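Local coordinates for putative protein (Aquifex aeolicus, PDB 1T6T) that is of unknown function but carries a Toprim domain related to that of RNase M5, and so probably acts on nucleic acids, at residues A22-E27 and K64-F69. Sequence-based numbering, arbitrary orientation.
Sequences AVILVE and KVILLF
Strands 23-26 and 64-67 run parallel as the central pair of the sheet, and Leu25, Ala22 and Ile66 bury the most surface between them. Leu25 is held through both its backbone N and its backbone O: its N donates to Ile66 O at 2.8 Å, nearly along the C=O axis, and its O receives Leu68 N at 2.9 Å. Its side chain, with CG anti to the carbonyl carbon (chi1 -59°), crosses that of Val65 at about a right angle. Val65 CG1 is wedged against this branch point, a tight 3.2 Å from Leu25 CG, while Leu25 CD1 lies alongside Leu67 CD2 at 3.9 Å; helix 73-88 packs on this face through Leu86. On the other face, Ile24 and Ile66 extend side by side, and the CG1-CD1 arm of Ile66 reaches back to Ala22 CB. Ala22 CB points toward 64-69, lies 3.4 Å from Lys64 O and also meets the aliphatic part of Lys64. Helix 8-18 closes this side with Leu15 and Ala18. Val23 O takes the shortest bond, 2.7 Å from Ile66 N. Past the strand ends a water bridges the two segments, accepting from Glu27 N and donating to Leu68 O, and the Phe69 ring reaches back to segment 22-27, with Leu25 O over one face, 4.1 Å above the plane at its centre. Strand 43-45 flanks 23-26 on the side opposite 64-67, giving strand order 2-1-3-4 with helices on both faces, the parallel alpha/beta core of a Toprim domain.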
ATOM      1  N   ALA B  22     -20.914   7.121   7.217  1.00 14.88           N
ATOM      2  CA  ALA B  22     -19.478   7.371   7.176  1.00 14.35           C
ATOM      3  C   ALA B  22     -18.816   6.580   6.055  1.00 13.40           C
ATOM      4  O   ALA B  22     -19.292   5.511   5.679  1.00 14.60           O
ATOM      5  CB  ALA B  22     -18.849   6.999   8.513  1.00 14.74           C
ATOM      6  N   VAL B  23     -17.717   7.111   5.530  1.00 12.59           N
ATOM      7  CA  VAL B  23     -16.984   6.450   4.461  1.00 13.24           C
ATOM      8  C   VAL B  23     -15.953   5.504   5.060  1.00 12.41           C
ATOM      9  O   VAL B  23     -15.327   5.806   6.076  1.00 13.74           O
ATOM     10  CB  VAL B  23     -16.242   7.466   3.561  1.00 15.37           C
ATOM     11  CG1 VAL B  23     -15.515   6.734   2.440  1.00 14.64           C
ATOM     12  CG2 VAL B  23     -17.224   8.451   2.973  1.00 17.03           C
ATOM     13  N   ILE B  24     -15.787   4.353   4.426  1.00 10.32           N
ATOM     14  CA  ILE B  24     -14.827   3.358   4.877  1.00 10.04           C
ATOM     15  C   ILE B  24     -13.564   3.489   4.039  1.00 10.56           C
ATOM     16  O   ILE B  24     -13.636   3.611   2.813  1.00 10.74           O
ATOM     17  CB  ILE B  24     -15.393   1.931   4.694  1.00  9.41           C
ATOM     18  CG1 ILE B  24     -16.608   1.741   5.607  1.00 11.03           C
ATOM     19  CG2 ILE B  24     -14.299   0.893   4.965  1.00 12.78           C
ATOM     20  CD1 ILE B  24     -17.429   0.501   5.301  1.00 12.99           C
ATOM     21  N   LEU B  25     -12.411   3.462   4.701  1.00 10.83           N
ATOM     22  CA  LEU B  25     -11.134   3.551   4.001  1.00 11.40           C
ATOM     23  C   LEU B  25     -10.374   2.238   4.143  1.00 10.41           C
ATOM     24  O   LEU B  25     -10.205   1.724   5.252  1.00 11.42           O
ATOM     25  CB  LEU B  25     -10.272   4.684   4.568  1.00 13.32           C
ATOM     26  CG  LEU B  25     -10.818   6.112   4.539  1.00 18.15           C
ATOM     27  CD1 LEU B  25      -9.700   7.075   4.941  1.00 21.46           C
ATOM     28  CD2 LEU B  25     -11.329   6.459   3.150  1.00 21.48           C
ATOM     29  N   VAL B  26      -9.938   1.692   3.014  1.00  9.82           N
ATOM     30  CA  VAL B  26      -9.169   0.455   3.009  1.00  9.60           C
ATOM     31  C   VAL B  26      -7.937   0.694   2.159  1.00 10.33           C
ATOM     32  O   VAL B  26      -7.822   1.715   1.485  1.00 11.00           O
ATOM     33  CB  VAL B  26      -9.974  -0.754   2.432  1.00 10.21           C
ATOM     34  CG1 VAL B  26     -11.203  -1.023   3.296  1.00 10.27           C
ATOM     35  CG2 VAL B  26     -10.370  -0.493   0.983  1.00  9.60           C
ATOM     36  N   GLU B  27      -7.017  -0.256   2.184  1.00 12.16           N
ATOM     37  CA  GLU B  27      -5.784  -0.115   1.434  1.00 14.70           C
ATOM     38  C   GLU B  27      -5.910  -0.482  -0.036  1.00 14.63           C
ATOM     39  O   GLU B  27      -5.527   0.293  -0.906  1.00 15.01           O
ATOM     40  CB  GLU B  27      -4.701  -0.987   2.069  1.00 18.64           C
ATOM     41  CG  GLU B  27      -3.317  -0.368   2.072  1.00 30.60           C
ATOM     42  CD  GLU B  27      -2.846   0.029   0.695  1.00 34.47           C
ATOM     43  OE1 GLU B  27      -2.652  -0.870  -0.155  1.00 37.74           O
ATOM     44  OE2 GLU B  27      -2.671   1.244   0.465  1.00 37.97           O
ATOM     45  N   LYS B  64     -17.369  11.897   8.822  1.00 18.36           N
ATOM     46  CA  LYS B  64     -16.810  10.758   9.532  1.00 18.63           C
ATOM     47  C   LYS B  64     -16.198   9.720   8.600  1.00 17.73           C
ATOM     48  O   LYS B  64     -16.715   9.454   7.513  1.00 15.91           O
ATOM     49  CB  LYS B  64     -17.898  10.105  10.383  1.00 21.67           C
ATOM     50  CG  LYS B  64     -17.379   9.166  11.457  1.00 28.68           C
ATOM     51  CD  LYS B  64     -18.517   8.453  12.189  1.00 32.96           C
ATOM     52  CE  LYS B  64     -19.530   9.424  12.784  1.00 36.82           C
ATOM     53  NZ  LYS B  64     -20.349  10.122  11.745  1.00 39.46           N
ATOM     54  N   VAL B  65     -15.089   9.138   9.043  1.00 14.77           N
ATOM     55  CA  VAL B  65     -14.393   8.126   8.271  1.00 15.69           C
ATOM     56  C   VAL B  65     -14.095   6.894   9.118  1.00 15.65           C
ATOM     57  O   VAL B  65     -13.576   6.998  10.229  1.00 16.16           O
ATOM     58  CB  VAL B  65     -13.053   8.660   7.721  1.00 16.67           C
ATOM     59  CG1 VAL B  65     -12.317   7.551   6.996  1.00 17.25           C
ATOM     60  CG2 VAL B  65     -13.299   9.832   6.788  1.00 18.43           C
ATOM     61  N   ILE B  66     -14.434   5.726   8.587  1.00 12.34           N
ATOM     62  CA  ILE B  66     -14.170   4.473   9.272  1.00 11.63           C
ATOM     63  C   ILE B  66     -12.866   3.904   8.706  1.00 12.06           C
ATOM     64  O   ILE B  66     -12.780   3.611   7.514  1.00 11.00           O
ATOM     65  CB  ILE B  66     -15.312   3.465   9.034  1.00 12.93           C
ATOM     66  CG1 ILE B  66     -16.608   3.989   9.671  1.00 11.37           C
ATOM     67  CG2 ILE B  66     -14.932   2.106   9.605  1.00 12.48           C
ATOM     68  CD1 ILE B  66     -17.843   3.192   9.295  1.00 14.43           C
ATOM     69  N   LEU B  67     -11.848   3.769   9.549  1.00 12.21           N
ATOM     70  CA  LEU B  67     -10.567   3.230   9.095  1.00 12.74           C
ATOM     71  C   LEU B  67     -10.588   1.711   9.173  1.00 13.66           C
ATOM     72  O   LEU B  67     -10.859   1.142  10.231  1.00 14.90           O
ATOM     73  CB  LEU B  67      -9.419   3.772   9.954  1.00 14.08           C
ATOM     74  CG  LEU B  67      -9.232   5.288   9.957  1.00 15.63           C
ATOM     75  CD1 LEU B  67      -8.001   5.638  10.775  1.00 17.47           C
ATOM     76  CD2 LEU B  67      -9.090   5.801   8.524  1.00 16.49           C
ATOM     77  N   LEU B  68     -10.325   1.057   8.048  1.00 13.32           N
ATOM     78  CA  LEU B  68     -10.317  -0.403   8.007  1.00 14.13           C
ATOM     79  C   LEU B  68      -9.092  -0.967   7.319  1.00 14.94           C
ATOM     80  O   LEU B  68      -9.209  -1.688   6.334  1.00 16.63           O
ATOM     81  CB  LEU B  68     -11.555  -0.946   7.294  1.00 16.31           C
ATOM     82  CG  LEU B  68     -12.771  -1.379   8.111  1.00 23.21           C
ATOM     83  CD1 LEU B  68     -13.674  -2.215   7.211  1.00 22.03           C
ATOM     84  CD2 LEU B  68     -12.339  -2.194   9.329  1.00 21.24           C
ATOM     85  N   PHE B  69      -7.916  -0.641   7.834  1.00 15.58           N
ATOM     86  CA  PHE B  69      -6.685  -1.158   7.260  1.00 16.32           C
ATOM     87  C   PHE B  69      -6.352  -2.480   7.937  1.00 16.73           C
ATOM     88  O   PHE B  69      -6.813  -2.748   9.049  1.00 15.61           O
ATOM     89  CB  PHE B  69      -5.568  -0.139   7.450  1.00 16.18           C
ATOM     90  CG  PHE B  69      -5.821   1.142   6.728  1.00 16.34           C
ATOM     91  CD1 PHE B  69      -5.746   1.193   5.338  1.00 15.73           C
ATOM     92  CD2 PHE B  69      -6.201   2.284   7.422  1.00 15.76           C
ATOM     93  CE1 PHE B  69      -6.051   2.363   4.652  1.00 18.05           C
ATOM     94  CE2 PHE B  69      -6.507   3.461   6.743  1.00 17.52           C
ATOM     95  CZ  PHE B  69      -6.433   3.501   5.357  1.00 16.92           C
TER
HETATM   96  O   HOH W   1      -7.298  -2.397   4.108  1.00 21.82           O